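PDB 2ZWI: alpha-/beta-galactoside alpha-2,3-sialyltransferase from Photobacterium phosphoreum, which probably transfers sialic acid from a CMP-linked donor onto galactosides in alpha-2,3 linkage, and binds CMP and a zinc ion. Local coordinates for residues Y121-L126 against E132-L137; N158-S163 against Y170-A175; I177-L182 against S186-I191. All coordinates share one frame; numbering follows the deposited sequence. Where two conformers were deposited one is given.

Contact 1: Y121-L126 against E132-L137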
loop_
_atom_site.group_PDB
_atom_site.type_symbol
_atom_site.label_atom_id
_atom_site.label_comp_id
_atom_site.label_asym_id
_atom_site.label_seq_id
_atom_site.Cartn_x
_atom_site.Cartn_y
_atom_site.Cartn_z
ATOM N N TYR A 121 10.512 7.077 9.644
ATOM C CA TYR A 121 11.286 8.306 9.751
ATOM C C TYR A 121 11.340 8.794 11.200
ATOM O O TYR A 121 12.412 9.095 11.722
ATOM C CB TYR A 121 10.737 9.411 8.846
ATOM C CG TYR A 121 11.590 10.655 8.914
ATOM C CD1 TYR A 121 12.732 10.768 8.125
ATOM C CD2 TYR A 121 11.287 11.692 9.792
ATOM C CE1 TYR A 121 13.546 11.880 8.193
ATOM C CE2 TYR A 121 12.105 12.842 9.862
ATOM C CZ TYR A 121 13.228 12.915 9.053
ATOM O OH TYR A 121 14.057 14.018 9.093
ATOM N N ASP A 122 10.177 8.854 11.840
ATOM C CA ASP A 122 10.072 9.307 13.220
ATOM C C ASP A 122 10.921 8.433 14.148
ATOM O O ASP A 122 11.691 8.939 14.961
ATOM C CB ASP A 122 8.607 9.339 13.668
ATOM C CG ASP A 122 7.831 10.536 13.091
ATOM O OD1 ASP A 122 8.448 11.566 12.764
ATOM O OD2 ASP A 122 6.586 10.445 12.985
ATOM N N PHE A 123 10.798 7.122 13.986
ATOM C CA PHE A 123 11.564 6.155 14.759
ATOM C C PHE A 123 13.072 6.341 14.564
ATOM O O PHE A 123 13.838 6.197 15.520
ATOM C CB PHE A 123 11.126 4.738 14.382
ATOM C CG PHE A 123 11.765 3.655 15.203
ATOM C CD1 PHE A 123 11.174 3.219 16.391
ATOM C CD2 PHE A 123 12.943 3.041 14.770
ATOM C CE1 PHE A 123 11.773 2.204 17.155
ATOM C CE2 PHE A 123 13.536 2.030 15.519
ATOM C CZ PHE A 123 12.954 1.615 16.718
ATOM N N SER A 124 13.487 6.660 13.335
ATOM C CA SER A 124 14.900 6.881 13.005
ATOM C C SER A 124 15.486 8.125 13.674
ATOM O O SER A 124 16.703 8.243 13.780
ATOM C CB SER A 124 15.117 6.979 11.486
ATOM O OG SER A 124 14.838 8.279 11.008
ATOM N N ARG A 125 14.626 9.053 14.096
ATOM C CA ARG A 125 15.075 10.270 14.812
ATOM C C ARG A 125 15.453 9.973 16.260
ATOM O O ARG A 125 16.178 10.760 16.894
ATOM C CB ARG A 125 13.992 11.368 14.809
ATOM C CG ARG A 125 13.502 11.867 13.431
ATOM C CD ARG A 125 14.602 12.478 12.592
ATOM N NE ARG A 125 15.276 11.441 11.818
ATOM C CZ ARG A 125 16.278 11.647 10.971
ATOM N NH1 ARG A 125 16.758 12.875 10.766
ATOM N NH2 ARG A 125 16.805 10.615 10.326
ATOM N N LEU A 126 14.950 8.854 16.787
ATOM C CA LEU A 126 15.223 8.447 18.169
ATOM C C LEU A 126 16.701 8.133 18.347
ATOM O O LEU A 126 17.335 7.630 17.424
ATOM C CB LEU A 126 14.386 7.222 18.546
ATOM C CG LEU A 126 12.956 7.390 19.065
ATOM C CD1 LEU A 126 11.997 7.890 18.008
ATOM C CD2 LEU A 126 12.478 6.067 19.597
ATOM N N GLU A 132 16.865 0.693 20.275
ATOM C CA GLU A 132 17.147 -0.655 20.771
ATOM C C GLU A 132 16.252 -1.024 21.948
ATOM O O GLU A 132 15.817 -2.171 22.064
ATOM C CB GLU A 132 18.594 -0.779 21.210
ATOM C CG GLU A 132 19.589 -0.751 20.074
ATOM C CD GLU A 132 20.998 -0.817 20.582
ATOM O OE1 GLU A 132 21.192 -1.217 21.761
ATOM O OE2 GLU A 132 21.918 -0.468 19.826
ATOM N N TYR A 133 15.994 -0.052 22.824
ATOM C CA TYR A 133 15.134 -0.293 23.982
ATOM C C TYR A 133 13.697 -0.610 23.569
ATOM O O TYR A 133 13.128 -1.605 24.023
ATOM C CB TYR A 133 15.171 0.880 24.969
ATOM C CG TYR A 133 14.277 0.657 26.174
ATOM C CD1 TYR A 133 14.548 -0.369 27.081
ATOM C CD2 TYR A 133 13.145 1.452 26.394
ATOM C CE1 TYR A 133 13.735 -0.598 28.189
ATOM C CE2 TYR A 133 12.316 1.232 27.515
ATOM C CZ TYR A 133 12.627 0.202 28.399
ATOM O OH TYR A 133 11.838 -0.044 29.498
ATOM N N LYS A 134 13.123 0.222 22.701
ATOM C CA LYS A 134 11.769 -0.009 22.193
ATOM C C LYS A 134 11.655 -1.382 21.510
ATOM O O LYS A 134 10.670 -2.105 21.709
ATOM C CB LYS A 134 11.358 1.112 21.235
ATOM C CG LYS A 134 11.117 2.458 21.918
ATOM C CD LYS A 134 10.518 3.459 20.928
ATOM C CE LYS A 134 9.950 4.709 21.624
ATOM N NZ LYS A 134 8.873 4.375 22.598
ATOM N N ILE A 135 12.681 -1.730 20.734
ATOM C CA ILE A 135 12.796 -3.043 20.107
ATOM C C ILE A 135 12.869 -4.189 21.136
ATOM O O ILE A 135 12.188 -5.203 20.976
ATOM C CB ILE A 135 13.975 -3.087 19.112
ATOM C CG1 ILE A 135 13.583 -2.369 17.810
ATOM C CG2 ILE A 135 14.399 -4.529 18.816
ATOM C CD1 ILE A 135 14.771 -1.955 16.974
ATOM N N SER A 136 13.670 -4.015 22.188
ATOM C CA SER A 136 13.758 -5.019 23.260
ATOM C C SER A 136 12.393 -5.333 23.879
ATOM O O SER A 136 12.146 -6.464 24.297
ATOM C CB SER A 136 14.749 -4.585 24.354
ATOM O OG SER A 136 14.167 -3.637 25.241
ATOM N N LEU A 137 11.516 -4.336 23.933
ATOM C CA LEU A 137 10.174 -4.519 24.480
ATOM C C LEU A 137 9.203 -5.207 23.521
ATOM O O LEU A 137 8.193 -5.744 23.958
ATOM C CB LEU A 137 9.596 -3.171 24.945
ATOM C CG LEU A 137 10.332 -2.436 26.082
ATOM C CD1 LEU A 137 9.729 -1.064 26.332
ATOM C CD2 LEU A 137 10.295 -3.265 27.355
#
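The ring of Phe123 meets Ile135 at its edge: CD1 of the isoleucine lies near the ring plane, 4.0 Å from Phe123 CZ, and CG1 follows just behind. Lys134 reaches the same ring at a slant, with its CD 4.2 Å from Phe123 CE1. With CG of Phe123 anti to the backbone N (chi1 -175°), the ring end swings nearer helix 128-147 than its root does. Elsewhere on helix 114-125, the guanidinium of Arg125 lies over one face of the Tyr121 ring, with NE 3.7 Å above the ring plane. Arg125 also grips Ser124 OG side-on, NH2 at 3.1 Å and NE at 3.3 Å from that single oxygen, which lies in the guanidinium plane. Ser124 OG in turn donates to Tyr121 O at 2.7 Å, tying the last turn of the helix together. The fold here is two consecutive helices, 114-125 and 128-147, joined by a short connection and meeting at a corner, with no hydrogen bond between the two segments. A less certain part of the packing is Leu126, which in the conformer given lays its CD2 branch across the lysine chain at roughly a right angle, 3.5 Å from Lys134 CE and equally near CD. Lys134 therefore works here through its methylenes, while a turn about CD-CE (chi4 -60°) takes NZ off the line of the chain. Phe123 and Lys134 also touch Glu157, so helix 156-159 joins the packing, and Ile135 runs on to Val190 of helix 185-191.

Contact 2: N158-S163 against Y170-A175; sequences NIYGFS and YHMLRA
Two hydrogen bonds converge on the hydroxyl of Tyr170, and both link it to the main chain of 158-163. It donates to Ile159 O at 2.7 Å, approaching 30° out of the carbonyl plane, and accepts from Phe162 N at 3.1 Å along a fairly straight N-H line (161°). Gly161 N is also close to this oxygen, but its angle is too poor for a bond. The hydroxyl thus sits in the turn where the chain leaves helix 156-159, Tyr160 being the first residue to abandon helical geometry.

Alongside the hydroxyl, the rings also meet. Tyr160 CD1 lies over one face of the Tyr170 ring, offset toward the rim, 3.6 Å from Tyr170 CD1. The planes meet at 56°, so the pair is neither a stack nor a T-shape. The hydroxyl of Tyr170 comes to the edge of the Phe162 ring, 3.6 Å from Phe162 CD2.

A Met-aromatic contact extends the packing along strand 168-172: the bend at chi3 of Met172 carries CE to 3.8 Å from Tyr160 OH, with SD placed obliquely to the ring. That phenol is held by OD1 of Asp111, just after strand 104-110, while Phe162 packs on helix 86-98. Strand 168-172 is the penultimate strand of the seven-stranded parallel sheet, one of the two Rossmann-like halves of a GT-B fold.

With one bond given and one received, the buried Tyr170 hydroxyl is satisfied by backbone groups, which would tend to hold the ring's end and the turn in place together.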
loop_
_atom_site.group_PDB
_atom_site.type_symbol
_atom_site.label_atom_id
_atom_site.label_comp_id
_atom_site.label_asym_id
_atom_site.label_seq_id
_atom_site.Cartn_x
_atom_site.Cartn_y
_atom_site.Cartn_z
ATOM N N ASN A 158 6.681 -2.780 17.071
ATOM C CA ASN A 158 5.688 -3.855 17.192
ATOM C C ASN A 158 5.253 -4.418 15.857
ATOM O O ASN A 158 5.332 -5.629 15.637
ATOM C CB ASN A 158 4.455 -3.373 17.977
ATOM C CG ASN A 158 4.729 -3.241 19.468
ATOM O OD1 ASN A 158 5.783 -3.639 19.949
ATOM N ND2 ASN A 158 3.769 -2.690 20.203
ATOM N N ILE A 159 4.800 -3.539 14.966
ATOM C CA ILE A 159 4.313 -3.972 13.649
ATOM C C ILE A 159 5.419 -4.619 12.809
ATOM O O ILE A 159 5.147 -5.562 12.081
ATOM C CB ILE A 159 3.544 -2.855 12.893
ATOM C CG1 ILE A 159 4.477 -1.719 12.443
ATOM C CG2 ILE A 159 2.411 -2.317 13.768
ATOM C CD1 ILE A 159 3.776 -0.605 11.670
ATOM N N TYR A 160 6.660 -4.144 12.948
ATOM C CA TYR A 160 7.792 -4.802 12.284
ATOM C C TYR A 160 8.522 -5.843 13.155
ATOM O O TYR A 160 9.650 -6.256 12.835
ATOM C CB TYR A 160 8.773 -3.770 11.694
ATOM C CG TYR A 160 8.251 -3.047 10.464
ATOM C CD1 TYR A 160 8.093 -3.721 9.251
ATOM C CD2 TYR A 160 7.928 -1.690 10.508
ATOM C CE1 TYR A 160 7.610 -3.065 8.108
ATOM C CE2 TYR A 160 7.463 -1.018 9.371
ATOM C CZ TYR A 160 7.304 -1.717 8.171
ATOM O OH TYR A 160 6.836 -1.070 7.045
ATOM N N GLY A 161 7.879 -6.292 14.237
ATOM C CA GLY A 161 8.561 -7.134 15.217
ATOM C C GLY A 161 8.097 -8.578 15.316
ATOM O O GLY A 161 8.517 -9.295 16.233
ATOM N N PHE A 162 7.257 -9.013 14.376
ATOM C CA PHE A 162 6.636 -10.349 14.438
ATOM C C PHE A 162 7.569 -11.504 14.069
ATOM O O PHE A 162 7.320 -12.645 14.482
ATOM C CB PHE A 162 5.386 -10.422 13.545
ATOM C CG PHE A 162 4.162 -9.772 14.132
ATOM C CD1 PHE A 162 3.117 -10.550 14.621
ATOM C CD2 PHE A 162 4.043 -8.376 14.171
ATOM C CE1 PHE A 162 1.972 -9.958 15.164
ATOM C CE2 PHE A 162 2.903 -7.769 14.705
ATOM C CZ PHE A 162 1.865 -8.556 15.203
ATOM N N SER A 163 8.622 -11.238 13.283
ATOM C CA SER A 163 9.570 -12.316 12.920
ATOM C C SER A 163 10.316 -12.895 14.144
ATOM O O SER A 163 10.930 -13.969 14.060
ATOM C CB SER A 163 10.540 -11.874 11.820
ATOM O OG SER A 163 11.587 -11.061 12.338
ATOM N N TYR A 170 7.992 -9.426 5.498
ATOM C CA TYR A 170 7.483 -8.055 5.342
ATOM C C TYR A 170 7.647 -7.632 3.897
ATOM O O TYR A 170 8.771 -7.435 3.408
ATOM C CB TYR A 170 8.204 -7.078 6.268
ATOM C CG TYR A 170 7.798 -7.262 7.706
ATOM C CD1 TYR A 170 6.581 -6.747 8.164
ATOM C CD2 TYR A 170 8.592 -7.970 8.592
ATOM C CE1 TYR A 170 6.176 -6.927 9.451
ATOM C CE2 TYR A 170 8.194 -8.154 9.924
ATOM C CZ TYR A 170 6.975 -7.628 10.334
ATOM O OH TYR A 170 6.536 -7.773 11.621
ATOM N N HIS A 171 6.523 -7.519 3.206
ATOM C CA HIS A 171 6.529 -7.031 1.839
ATOM C C HIS A 171 6.459 -5.508 1.904
ATOM O O HIS A 171 5.457 -4.944 2.359
ATOM C CB HIS A 171 5.351 -7.612 1.089
ATOM C CG HIS A 171 5.301 -9.110 1.113
ATOM N ND1 HIS A 171 5.587 -9.878 0.007
ATOM C CD2 HIS A 171 4.994 -9.979 2.104
ATOM C CE1 HIS A 171 5.452 -11.157 0.306
ATOM N NE2 HIS A 171 5.088 -11.247 1.574
ATOM N N MET A 172 7.532 -4.841 1.491
ATOM C CA MET A 172 7.634 -3.401 1.709
ATOM C C MET A 172 7.582 -2.570 0.434
ATOM O O MET A 172 8.192 -2.908 -0.581
ATOM C CB MET A 172 8.918 -3.062 2.472
ATOM C CG MET A 172 9.040 -3.707 3.863
ATOM S SD MET A 172 10.532 -3.131 4.707
ATOM C CE MET A 172 10.039 -1.439 5.093
ATOM N N LEU A 173 6.875 -1.452 0.517
ATOM C CA LEU A 173 6.858 -0.466 -0.551
ATOM C C LEU A 173 8.258 -0.108 -0.992
ATOM O O LEU A 173 8.543 -0.059 -2.183
ATOM C CB LEU A 173 6.146 0.795 -0.069
ATOM C CG LEU A 173 4.817 1.237 -0.667
ATOM C CD1 LEU A 173 4.175 0.241 -1.635
ATOM C CD2 LEU A 173 3.867 1.701 0.427
ATOM N N ARG A 174 9.131 0.139 -0.019
ATOM C CA ARG A 174 10.505 0.506 -0.313
ATOM C C ARG A 174 11.408 -0.182 0.699
ATOM O O ARG A 174 11.752 0.395 1.729
ATOM C CB ARG A 174 10.690 2.043 -0.269
ATOM C CG ARG A 174 10.034 2.827 -1.419
ATOM C CD ARG A 174 10.720 2.551 -2.789
ATOM N NE ARG A 174 12.132 2.935 -2.796
ATOM C CZ ARG A 174 12.592 4.119 -3.187
ATOM N NH1 ARG A 174 11.766 5.040 -3.640
ATOM N NH2 ARG A 174 13.890 4.369 -3.138
ATOM N N ALA A 175 11.767 -1.431 0.401
ATOM C CA ALA A 175 12.685 -2.206 1.227
ATOM C C ALA A 175 14.047 -1.504 1.407
ATOM O O ALA A 175 14.741 -1.736 2.393
ATOM C CB ALA A 175 12.873 -3.600 0.630
#

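Contact 3: I177-L182 against S186-I191; sequences IFETNL and SLKRVI
With chi1 at -61°, CG of Phe178 stands beside its backbone N and the ring is carried to helix 185-191, where Lys188, Leu187 and Ile191 receive it. Lys188, in the conformer given, starts out extended and then bends at chi2 (61°), which brings its CD alongside the root of the phenylalanine, 3.7 Å from Phe178 CB. Leu187 comes to the ring edge, its CG 4.0 Å from Phe178 CE1, and Ile191 touches the far end at a slant, CD1 3.6 Å from Phe178 CZ. Ile177 CG2, from the same segment as the ring, lies over one face. This is the link after strand 168-172 folding back on the helix that follows it, part of the beta-alpha-beta crossover leading to edge strand 195-197. Phe178 reaches back to Met172 of strand 168-172 as well, so its ring is wedged between strand and helix. Polar contact is indirect: in that same lysine conformer Glu179 OE2 stays 4.2 Å from Lys188 NZ, beyond a salt bridge, and one water probably joins the two side chains through Glu179 OE1 and Lys188 NZ. Within the loop, Thr180 OG1 donates to Ile177 O at 2.8 Å, bracing the turn that follows Phe178.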
loop_
_atom_site.group_PDB
_atom_site.type_symbol
_atom_site.label_atom_id
_atom_site.label_comp_id
_atom_site.label_asym_id
_atom_site.label_seq_id
_atom_site.Cartn_x
_atom_site.Cartn_y
_atom_site.Cartn_z
ATOM N N ILE A 177 14.591 1.468 2.202
ATOM C CA ILE A 177 14.561 2.443 3.298
ATOM C C ILE A 177 15.742 2.215 4.266
ATOM O O ILE A 177 16.295 3.167 4.813
ATOM C CB ILE A 177 13.189 2.447 4.057
ATOM C CG1 ILE A 177 13.078 3.644 5.028
ATOM C CG2 ILE A 177 12.943 1.111 4.784
ATOM C CD1 ILE A 177 13.074 5.028 4.358
ATOM N N PHE A 178 16.137 0.953 4.438
ATOM C CA PHE A 178 17.251 0.596 5.321
ATOM C C PHE A 178 18.624 0.865 4.707
ATOM O O PHE A 178 19.650 0.609 5.350
ATOM C CB PHE A 178 17.142 -0.865 5.766
ATOM C CG PHE A 178 15.894 -1.164 6.552
ATOM C CD1 PHE A 178 15.765 -0.732 7.873
ATOM C CD2 PHE A 178 14.850 -1.875 5.977
ATOM C CE1 PHE A 178 14.613 -1.007 8.609
ATOM C CE2 PHE A 178 13.689 -2.150 6.701
ATOM C CZ PHE A 178 13.566 -1.706 8.022
ATOM N N GLU A 179 18.643 1.381 3.481
ATOM C CA GLU A 179 19.884 1.763 2.811
ATOM C C GLU A 179 19.952 3.262 2.527
ATOM O O GLU A 179 20.763 3.698 1.711
ATOM C CB GLU A 179 20.092 0.964 1.517
ATOM C CG GLU A 179 20.822 -0.356 1.706
ATOM C CD GLU A 179 19.989 -1.382 2.444
ATOM O OE1 GLU A 179 18.798 -1.548 2.092
ATOM O OE2 GLU A 179 20.524 -2.021 3.379
ATOM N N THR A 180 19.117 4.046 3.210
ATOM C CA THR A 180 19.153 5.510 3.093
ATOM C C THR A 180 20.005 6.107 4.220
ATOM O O THR A 180 20.663 5.369 4.955
ATOM C CB THR A 180 17.729 6.119 3.114
ATOM O OG1 THR A 180 17.074 5.778 4.345
ATOM C CG2 THR A 180 16.900 5.608 1.928
ATOM N N ASN A 181 19.998 7.435 4.354
ATOM C CA ASN A 181 20.714 8.108 5.452
ATOM C C ASN A 181 20.013 7.976 6.804
ATOM O O ASN A 181 20.553 8.397 7.827
ATOM C CB ASN A 181 20.942 9.597 5.148
ATOM C CG ASN A 181 21.932 9.828 4.009
ATOM O OD1 ASN A 181 22.943 9.131 3.885
ATOM N ND2 ASN A 181 21.641 10.823 3.173
ATOM N N LEU A 182 18.809 7.406 6.824
ATOM C CA LEU A 182 18.087 7.248 8.094
ATOM C C LEU A 182 18.786 6.207 8.976
ATOM O O LEU A 182 19.082 5.113 8.495
ATOM C CB LEU A 182 16.630 6.839 7.842
ATOM C CG LEU A 182 15.742 7.727 6.962
ATOM C CD1 LEU A 182 14.296 7.338 7.204
ATOM C CD2 LEU A 182 15.944 9.206 7.247
ATOM N N SER A 186 19.227 -0.534 14.045
ATOM C CA SER A 186 18.562 -1.293 15.111
ATOM C C SER A 186 17.407 -2.168 14.613
ATOM O O SER A 186 17.296 -3.332 14.998
ATOM C CB SER A 186 18.066 -0.347 16.194
ATOM O OG SER A 186 19.167 0.322 16.788
ATOM N N LEU A 187 16.561 -1.601 13.756
ATOM C CA LEU A 187 15.408 -2.319 13.190
ATOM C C LEU A 187 15.816 -3.280 12.077
ATOM O O LEU A 187 15.263 -4.385 11.971
ATOM C CB LEU A 187 14.348 -1.336 12.678
ATOM C CG LEU A 187 13.029 -1.909 12.140
ATOM C CD1 LEU A 187 12.325 -2.814 13.158
ATOM C CD2 LEU A 187 12.116 -0.767 11.719
ATOM N N LYS A 188 16.778 -2.851 11.260
ATOM C CA LYS A 188 17.308 -3.675 10.169
ATOM C C LYS A 188 17.776 -5.036 10.695
ATOM O O LYS A 188 17.474 -6.081 10.097
ATOM C CB LYS A 188 18.442 -2.933 9.432
ATOM C CG LYS A 188 19.154 -3.709 8.311
ATOM C CD LYS A 188 18.209 -4.125 7.183
ATOM C CE LYS A 188 18.997 -4.624 5.973
ATOM N NZ LYS A 188 18.113 -5.072 4.858
ATOM N N ARG A 189 18.486 -5.025 11.824
ATOM C CA ARG A 189 18.976 -6.259 12.438
ATOM C C ARG A 189 17.865 -7.236 12.760
ATOM O O ARG A 189 18.069 -8.435 12.686
ATOM C CB ARG A 189 19.761 -5.968 13.713
ATOM C CG ARG A 189 21.264 -5.870 13.506
ATOM C CD ARG A 189 22.002 -5.973 14.843
ATOM N NE ARG A 189 21.368 -5.122 15.839
ATOM C CZ ARG A 189 21.732 -3.869 16.095
ATOM N NH1 ARG A 189 22.758 -3.318 15.449
ATOM N NH2 ARG A 189 21.082 -3.182 17.021
ATOM N N VAL A 190 16.705 -6.722 13.155
ATOM C CA VAL A 190 15.552 -7.558 13.454
ATOM C C VAL A 190 15.009 -8.247 12.185
ATOM O O VAL A 190 14.742 -9.460 12.192
ATOM C CB VAL A 190 14.447 -6.754 14.172
ATOM C CG1 VAL A 190 13.275 -7.647 14.532
ATOM C CG2 VAL A 190 15.021 -6.062 15.425
ATOM N N ILE A 191 14.892 -7.492 11.094
ATOM C CA ILE A 191 14.174 -7.986 9.913
ATOM C C ILE A 191 14.969 -8.186 8.602
ATOM O O ILE A 191 14.370 -8.455 7.566
ATOM C CB ILE A 191 12.908 -7.115 9.634
ATOM C CG1 ILE A 191 13.281 -5.630 9.537
ATOM C CG2 ILE A 191 11.854 -7.363 10.714
ATOM C CD1 ILE A 191 12.078 -4.685 9.296
HETATM O O HOH W 1 17.022 -3.335 2.485
#

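In the fold
Running from the N terminus, contact 1 comes first and closes the short connection between helix 114-125 and helix 128-147. Contact 2 then closes the loop between helix 156-159 and strand 168-172, and contact 3 the short one between that strand's exit and helix 185-191. The three follow in series, none enclosing or crossing another. They nevertheless meet in space: Ser186 of contact 3 packs on Glu132 and Ile135 of contact 1, and Leu182 on Tyr121 and Arg125. Ile191 packs on Tyr160 and Tyr170 of contact 2, whereas contacts 1 and 2 do not touch directly. Helix 185-191 therefore lies between this pair of helices and the parallel sheet.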